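Local coordinates for Swi5-dependent recombination DNA repair protein 1 (Schizosaccharomyces pombe, PDB 3VIQ) that acts in DNA recombination repair and meiotic chromosome segregation, interacts with Swi5 and Rhp51, and is represented here by its C-terminal domain in complex with Swi5, at residues Phe104-Val108 with His109-Phe113; Ala26-Ala29 with Arg30-Ala34; Glu15-Asn18 with Leu19-Gln22. One frame throughout, in Å; residues are numbered along the deposited sequence.

Contact 1. Residues Phe104-Val108 with His109-Phe113; sequences FGVPV and HLMSF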
loop_
_atom_site.group_PDB
_atom_site.type_symbol
_atom_site.label_atom_id
_atom_site.label_comp_id
_atom_site.label_asym_id
_atom_site.label_seq_id
_atom_site.Cartn_x
_atom_site.Cartn_y
_atom_site.Cartn_z
ATOM N N PHE A 104 2.586 -15.699 6.901
ATOM C CA PHE A 104 1.310 -14.963 6.964
ATOM C C PHE A 104 1.167 -13.853 5.944
ATOM O O PHE A 104 0.299 -12.982 6.091
ATOM C CB PHE A 104 1.093 -14.388 8.379
ATOM C CG PHE A 104 0.335 -15.306 9.258
ATOM C CD1 PHE A 104 0.964 -16.424 9.821
ATOM C CD2 PHE A 104 -1.020 -15.109 9.476
ATOM C CE1 PHE A 104 0.254 -17.313 10.608
ATOM C CE2 PHE A 104 -1.735 -15.991 10.260
ATOM C CZ PHE A 104 -1.095 -17.095 10.836
ATOM N N GLY A 105 2.013 -13.853 4.929
ATOM C CA GLY A 105 1.959 -12.805 3.885
ATOM C C GLY A 105 2.077 -11.350 4.352
ATOM O O GLY A 105 1.420 -10.496 3.777
ATOM N N VAL A 106 2.912 -11.065 5.367
ATOM C CA VAL A 106 3.033 -9.705 5.910
ATOM C C VAL A 106 4.203 -8.986 5.243
ATOM O O VAL A 106 5.342 -9.355 5.461
ATOM C CB VAL A 106 3.249 -9.682 7.450
ATOM C CG1 VAL A 106 3.308 -8.246 7.987
ATOM C CG2 VAL A 106 2.179 -10.497 8.171
ATOM N N PRO A 107 3.925 -7.956 4.427
ATOM C CA PRO A 107 5.034 -7.228 3.799
ATOM C C PRO A 107 5.989 -6.712 4.848
ATOM O O PRO A 107 5.535 -6.229 5.899
ATOM C CB PRO A 107 4.345 -6.043 3.107
ATOM C CG PRO A 107 2.929 -6.516 2.880
ATOM C CD PRO A 107 2.620 -7.345 4.115
ATOM N N VAL A 108 7.291 -6.794 4.572
ATOM C CA VAL A 108 8.303 -6.428 5.565
ATOM C C VAL A 108 8.088 -4.999 6.059
ATOM O O VAL A 108 8.260 -4.712 7.243
ATOM C CB VAL A 108 9.773 -6.612 5.042
ATOM C CG1 VAL A 108 10.112 -5.594 3.945
ATOM C CG2 VAL A 108 10.771 -6.510 6.210
ATOM N N HIS A 109 7.664 -4.133 5.149
ATOM C CA HIS A 109 7.477 -2.705 5.425
ATOM C C HIS A 109 6.249 -2.384 6.286
ATOM O O HIS A 109 6.181 -1.313 6.874
ATOM C CB HIS A 109 7.447 -1.896 4.109
ATOM C CG HIS A 109 6.815 -2.621 2.950
ATOM N ND1 HIS A 109 7.464 -3.624 2.251
ATOM C CD2 HIS A 109 5.602 -2.478 2.360
ATOM C CE1 HIS A 109 6.676 -4.068 1.289
ATOM N NE2 HIS A 109 5.541 -3.387 1.331
ATOM N N LEU A 110 5.286 -3.298 6.359
ATOM C CA LEU A 110 4.077 -3.093 7.170
ATOM C C LEU A 110 4.356 -3.356 8.663
ATOM O O LEU A 110 4.020 -2.550 9.546
ATOM C CB LEU A 110 2.969 -4.027 6.664
ATOM C CG LEU A 110 1.560 -3.865 7.228
ATOM C CD1 LEU A 110 1.044 -2.470 6.962
ATOM C CD2 LEU A 110 0.653 -4.883 6.605
ATOM N N MET A 111 4.988 -4.498 8.912
ATOM C CA MET A 111 5.128 -5.082 10.235
ATOM C C MET A 111 6.406 -5.932 10.163
ATOM O O MET A 111 6.514 -6.790 9.288
ATOM C CB MET A 111 3.914 -5.975 10.481
ATOM C CG MET A 111 3.438 -6.131 11.895
ATOM S SD MET A 111 2.070 -7.329 11.927
ATOM C CE MET A 111 2.058 -7.681 13.654
ATOM N N SER A 112 7.370 -5.673 11.041
ATOM C CA SER A 112 8.594 -6.464 11.080
ATOM C C SER A 112 9.108 -6.625 12.486
ATOM O O SER A 112 8.910 -5.742 13.328
ATOM C CB SER A 112 9.701 -5.824 10.239
ATOM O OG SER A 112 9.499 -6.141 8.890
ATOM N N PHE A 113 9.779 -7.761 12.706
ATOM C CA PHE A 113 10.432 -8.072 13.964
ATOM C C PHE A 113 11.929 -7.814 13.801
ATOM O O PHE A 113 12.537 -8.183 12.801
ATOM C CB PHE A 113 10.192 -9.539 14.353
ATOM C CG PHE A 113 10.457 -9.842 15.820
ATOM C CD1 PHE A 113 9.644 -9.312 16.814
ATOM C CD2 PHE A 113 11.514 -10.677 16.203
ATOM C CE1 PHE A 113 9.882 -9.604 18.162
ATOM C CE2 PHE A 113 11.759 -10.966 17.554
ATOM C CZ PHE A 113 10.937 -10.433 18.529
HETATM O O HOH W 1 6.797 -8.633 7.739
#

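Contact 2. Residues Ala26-Ala29 with Arg30-Ala34; sequences AETA and RKVEA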
loop_
_atom_site.group_PDB
_atom_site.type_symbol
_atom_site.label_atom_id
_atom_site.label_comp_id
_atom_site.label_asym_id
_atom_site.label_seq_id
_atom_site.Cartn_x
_atom_site.Cartn_y
_atom_site.Cartn_z
ATOM N N ALA A 26 -6.936 17.483 -8.487
ATOM C CA ALA A 26 -7.426 18.585 -7.658
ATOM C C ALA A 26 -8.871 18.333 -7.196
ATOM O O ALA A 26 -9.266 18.722 -6.077
ATOM C CB ALA A 26 -7.302 19.906 -8.389
ATOM N N GLU A 27 -9.648 17.652 -8.036
ATOM C CA GLU A 27 -10.988 17.232 -7.644
ATOM C C GLU A 27 -10.963 16.136 -6.572
ATOM O O GLU A 27 -11.746 16.160 -5.625
ATOM C CB GLU A 27 -11.768 16.801 -8.869
ATOM C CG GLU A 27 -12.127 18.021 -9.735
ATOM C CD GLU A 27 -12.554 17.668 -11.154
ATOM O OE1 GLU A 27 -12.243 16.527 -11.668
ATOM O OE2 GLU A 27 -13.185 18.572 -11.752
ATOM N N THR A 28 -10.047 15.195 -6.696
ATOM C CA THR A 28 -9.946 14.155 -5.706
ATOM C C THR A 28 -9.505 14.746 -4.372
ATOM O O THR A 28 -10.059 14.381 -3.331
ATOM C CB THR A 28 -9.002 13.074 -6.150
ATOM O OG1 THR A 28 -9.428 12.611 -7.432
ATOM C CG2 THR A 28 -8.974 11.882 -5.137
ATOM N N ALA A 29 -8.554 15.686 -4.409
ATOM C CA ALA A 29 -8.067 16.319 -3.200
ATOM C C ALA A 29 -9.210 16.989 -2.455
ATOM O O ALA A 29 -9.280 16.872 -1.227
ATOM C CB ALA A 29 -6.931 17.323 -3.501
ATOM N N ARG A 30 -10.115 17.654 -3.182
ATOM C CA ARG A 30 -11.267 18.305 -2.548
ATOM C C ARG A 30 -12.095 17.298 -1.746
ATOM O O ARG A 30 -12.511 17.593 -0.645
ATOM C CB ARG A 30 -12.165 19.014 -3.569
ATOM C CG ARG A 30 -13.304 19.816 -2.934
ATOM C CD ARG A 30 -14.362 20.256 -3.949
ATOM N NE ARG A 30 -15.077 19.121 -4.525
ATOM C CZ ARG A 30 -15.941 18.361 -3.859
ATOM N NH1 ARG A 30 -16.204 18.604 -2.580
ATOM N NH2 ARG A 30 -16.535 17.349 -4.477
ATOM N N LYS A 31 -12.330 16.115 -2.310
ATOM C CA LYS A 31 -13.084 15.076 -1.608
ATOM C C LYS A 31 -12.277 14.526 -0.436
ATOM O O LYS A 31 -12.810 14.348 0.632
ATOM C CB LYS A 31 -13.478 13.945 -2.550
ATOM C CG LYS A 31 -14.595 14.362 -3.496
ATOM C CD LYS A 31 -14.688 13.500 -4.741
ATOM C CE LYS A 31 -14.955 12.026 -4.400
ATOM N NZ LYS A 31 -14.564 11.134 -5.548
ATOM N N VAL A 32 -10.983 14.296 -0.626
ATOM C CA VAL A 32 -10.166 13.817 0.475
ATOM C C VAL A 32 -10.191 14.796 1.648
ATOM O O VAL A 32 -10.350 14.362 2.790
ATOM C CB VAL A 32 -8.723 13.472 0.054
ATOM C CG1 VAL A 32 -7.841 13.190 1.286
ATOM C CG2 VAL A 32 -8.740 12.294 -0.901
ATOM N N GLU A 33 -10.082 16.096 1.371
ATOM C CA GLU A 33 -10.177 17.106 2.415
ATOM C C GLU A 33 -11.558 17.112 3.112
ATOM O O GLU A 33 -11.646 17.263 4.331
ATOM C CB GLU A 33 -9.811 18.512 1.886
ATOM C CG GLU A 33 -8.279 18.704 1.673
ATOM C CD GLU A 33 -7.869 20.107 1.252
ATOM O OE1 GLU A 33 -8.740 20.998 1.147
ATOM O OE2 GLU A 33 -6.656 20.332 1.012
ATOM N N ALA A 34 -12.621 16.941 2.344
ATOM C CA ALA A 34 -13.972 16.910 2.909
ATOM C C ALA A 34 -14.164 15.702 3.853
ATOM O O ALA A 34 -14.702 15.850 4.929
ATOM C CB ALA A 34 -15.037 16.906 1.787
HETATM O O HOH W 2 -14.468 17.003 -7.138
#

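Contact 3. Residues Glu15-Asn18 with Leu19-Gln22; sequences EVRN and LQEQ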
loop_
_atom_site.group_PDB
_atom_site.type_symbol
_atom_site.label_atom_id
_atom_site.label_comp_id
_atom_site.label_asym_id
_atom_site.label_seq_id
_atom_site.Cartn_x
_atom_site.Cartn_y
_atom_site.Cartn_z
ATOM N N GLU A 15 0.083 19.220 -23.340
ATOM C CA GLU A 15 -0.205 20.143 -22.232
ATOM C C GLU A 15 -1.650 19.967 -21.743
ATOM O O GLU A 15 -1.890 19.952 -20.525
ATOM C CB GLU A 15 0.119 21.595 -22.595
ATOM C CG GLU A 15 1.647 21.854 -22.717
ATOM C CD GLU A 15 2.039 23.080 -23.545
ATOM O OE1 GLU A 15 1.196 23.948 -23.904
ATOM O OE2 GLU A 15 3.250 23.190 -23.821
ATOM N N VAL A 16 -2.576 19.749 -22.685
ATOM C CA VAL A 16 -3.974 19.493 -22.377
ATOM C C VAL A 16 -4.173 18.209 -21.536
ATOM O O VAL A 16 -4.889 18.237 -20.531
ATOM C CB VAL A 16 -4.845 19.416 -23.652
ATOM C CG1 VAL A 16 -6.184 18.792 -23.327
ATOM C CG2 VAL A 16 -5.016 20.810 -24.275
ATOM N N ARG A 17 -3.534 17.111 -21.943
ATOM C CA ARG A 17 -3.562 15.861 -21.158
ATOM C C ARG A 17 -2.993 16.066 -19.750
ATOM O O ARG A 17 -3.579 15.621 -18.777
ATOM C CB ARG A 17 -2.770 14.743 -21.838
ATOM C CG ARG A 17 -3.376 14.198 -23.142
ATOM C CD ARG A 17 -2.605 12.938 -23.642
ATOM N NE ARG A 17 -1.175 13.205 -23.885
ATOM C CZ ARG A 17 -0.608 13.515 -25.064
ATOM N NH1 ARG A 17 -1.307 13.599 -26.192
ATOM N NH2 ARG A 17 0.698 13.730 -25.124
ATOM N N ASN A 18 -1.848 16.735 -19.645
ATOM C CA ASN A 18 -1.262 17.004 -18.341
ATOM C C ASN A 18 -2.233 17.812 -17.454
ATOM O O ASN A 18 -2.434 17.477 -16.293
ATOM C CB ASN A 18 0.080 17.720 -18.496
ATOM C CG ASN A 18 0.649 18.213 -17.154
ATOM O OD1 ASN A 18 0.922 17.416 -16.248
ATOM N ND2 ASN A 18 0.805 19.523 -17.017
ATOM N N LEU A 19 -2.863 18.851 -18.018
ATOM C CA LEU A 19 -3.818 19.673 -17.271
ATOM C C LEU A 19 -5.058 18.870 -16.901
ATOM O O LEU A 19 -5.580 18.998 -15.788
ATOM C CB LEU A 19 -4.175 20.993 -18.030
ATOM C CG LEU A 19 -3.052 22.063 -18.056
ATOM C CD1 LEU A 19 -3.109 22.978 -19.287
ATOM C CD2 LEU A 19 -3.060 22.906 -16.806
ATOM N N GLN A 20 -5.558 18.047 -17.817
ATOM C CA GLN A 20 -6.709 17.149 -17.469
ATOM C C GLN A 20 -6.394 16.239 -16.244
ATOM O O GLN A 20 -7.203 16.091 -15.315
ATOM C CB GLN A 20 -7.117 16.325 -18.699
ATOM C CG GLN A 20 -7.913 17.215 -19.694
ATOM C CD GLN A 20 -8.081 16.642 -21.089
ATOM O OE1 GLN A 20 -7.247 15.869 -21.577
ATOM N NE2 GLN A 20 -9.166 17.035 -21.749
ATOM N N GLU A 21 -5.191 15.689 -16.233
ATOM C CA GLU A 21 -4.733 14.868 -15.106
ATOM C C GLU A 21 -4.644 15.692 -13.800
ATOM O O GLU A 21 -5.162 15.242 -12.781
ATOM C CB GLU A 21 -3.434 14.155 -15.473
ATOM C CG GLU A 21 -2.532 13.776 -14.389
ATOM C CD GLU A 21 -1.298 13.023 -14.920
ATOM O OE1 GLU A 21 -1.337 12.524 -16.071
ATOM O OE2 GLU A 21 -0.289 12.955 -14.207
ATOM N N GLN A 22 -4.075 16.907 -13.857
ATOM C CA GLN A 22 -4.032 17.776 -12.668
ATOM C C GLN A 22 -5.422 18.152 -12.148
ATOM O O GLN A 22 -5.648 18.220 -10.922
ATOM C CB GLN A 22 -3.217 19.044 -12.902
ATOM C CG GLN A 22 -1.704 18.821 -13.200
ATOM C CD GLN A 22 -1.019 20.128 -13.564
ATOM O OE1 GLN A 22 -0.789 20.431 -14.730
ATOM N NE2 GLN A 22 -0.719 20.921 -12.566
#

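Contact 1. Residues Phe104-Val108 with His109-Phe113
His109 turns its ring back over Pro107. Pro107 CB lies over one face, 3.6 Å from the ring centroid, offset toward NE2; this is a CH-pi contact. Val108 CG1 sits at the ring edge, near its plane. Next comes Leu110. Its N donates to Pro107 O at 3.0 Å, and the donor stands above the carbonyl plane. Leu110 CD2 lies 4.0 Å from Pro107 CD, the two side chains running side by side in the same direction. Val106 and Leu110 also pack on Ile56 of the Swi5 chain. Met111 CB meets Val106 CG1 at 3.4 Å, tighter than usual for two carbons. That methyl reaches Met111 because it is anti to the Val106 backbone N (chi1 -177°). The extended Met111 chain then leads away to Ala52 and Gln53 of helix 38-68. Ser112 OG donates to Val108 O in the carbonyl plane, on a lone pair, and the bond is short at 2.5 Å. Val108 CG2 lies beside Ser112 OG. Without the hydroxyl, as with an alanine at Ser112, Val108 O would probably lose this donor. A Schellman motif with Gly105 as C-prime residue ends the preceding helix 97-103. Residues Pro107-Leu110 then form a type I beta turn, which reverses the chain toward strand 113-114.

Contact 2. Residues Ala26-Ala29 with Arg30-Ala34
Glu33 lies along the helix over the carbonyl of Ala29, one turn earlier. Its CB is 3.6 Å from Ala29 O. CG keeps the same 3.6 Å from Ala29 O, because it is placed beside the Glu33 backbone N and away from the carbonyl carbon (chi1 -75°). The chain is extended beyond CG and carries CD and the carboxylate out toward the Swi5 chain. There OE1 accepts from Lys32 N of Swi5 and OE2 from Asn33 N of Swi5. Two successive backbone N-H groups thus hold the two oxygens, which would fix the rotation of the carboxylate. Ala29 O itself is gripped by Glu33 N at 2.8 Å, with the donor nearly in line with the carbonyl. Val32 N bonds Thr28 O in the same way at 2.9 Å, and Val32 CG2 rests 3.5 Å from Thr28 O. The bonds vary: Arg30 N to Ala26 O is 3.2 Å, and Lys31 N to Glu27 O is weak at 3.4 Å. A water also donates to Glu27 O. The small Ala26 and Ala29 lie on the buried side, against Leu28 and Ala36 of Swi5, while Val32 packs on His43 of that chain. This is regular i to i+4 alpha-helical bonding in helix 3-35, whose buried side meets Swi5, within a predicted coiled coil.

Contact 3. Residues Glu15-Asn18 with Leu19-Gln22
Gln20 lays one face of its amide over the Val16 side chain. Val16 CG1 is 3.6 Å from Gln20 CD and stands almost directly above that carbon. Val16 O lies on the same side of the amide, displaced toward the side of CG and OE1, with Gln20 CG 3.3 Å away. CG of Gln20 is anti to its own carbonyl carbon (chi1 -76°), which sends the extended chain back toward the preceding turn. The amides of Asn18 and Gln22 meet as well, with planes 33° apart. Gln22 OE1 comes to 2.9 Å from Asn18 ND2, above the plane of the Asn18 amide. Asn18 has CG opposite its own backbone N (chi1 172°), which tips its amide forward along the helix toward Gln22. Gln22 CG lies 3.5 Å from Asn18 O. Leu19 runs back past Glu15, its CD1 resting 3.5 Å from Glu15 O. On the Swi5 chain, Gln16 packs against Val16 and Gln20, Glu21 against Leu19, and Leu24 against Gln22. Glu15 sends its carboxylate outward to a salt bridge between OE1 and Lys17 NZ of Swi5. Beneath these groups the backbone is regular. Leu19 N to Glu15 O is 2.9 Å and Gln20 N to Val16 O is 2.8 Å, and Arg17 and Asn18 accept in the same i to i+4 pattern. The chemistry is mixed: buried Val16 and Leu19 are flanked by amides and a charge, so this helix surface meets Swi5 through both apolar packing and polar groups.

How the contacts relate
Contacts 3 and 2 follow one another on helix 3-35, with centres about 17 Å apart. A short run including Thr25 separates them along the helix, and they have no touch apart from this link along the chain. Contact 1 is remote from both. Its centre is about 31 Å from that of contact 2 and 37 Å from that of contact 3, and the nearest atoms are about 19 and 23 Å away. It lies about 6 Å from the centre of the chain and follows helix 97-103 in sequence. What the three share is Swi5. Contacts 2 and 3 meet it along one long helix, and contact 1 meets it from the loop after helix 97-103.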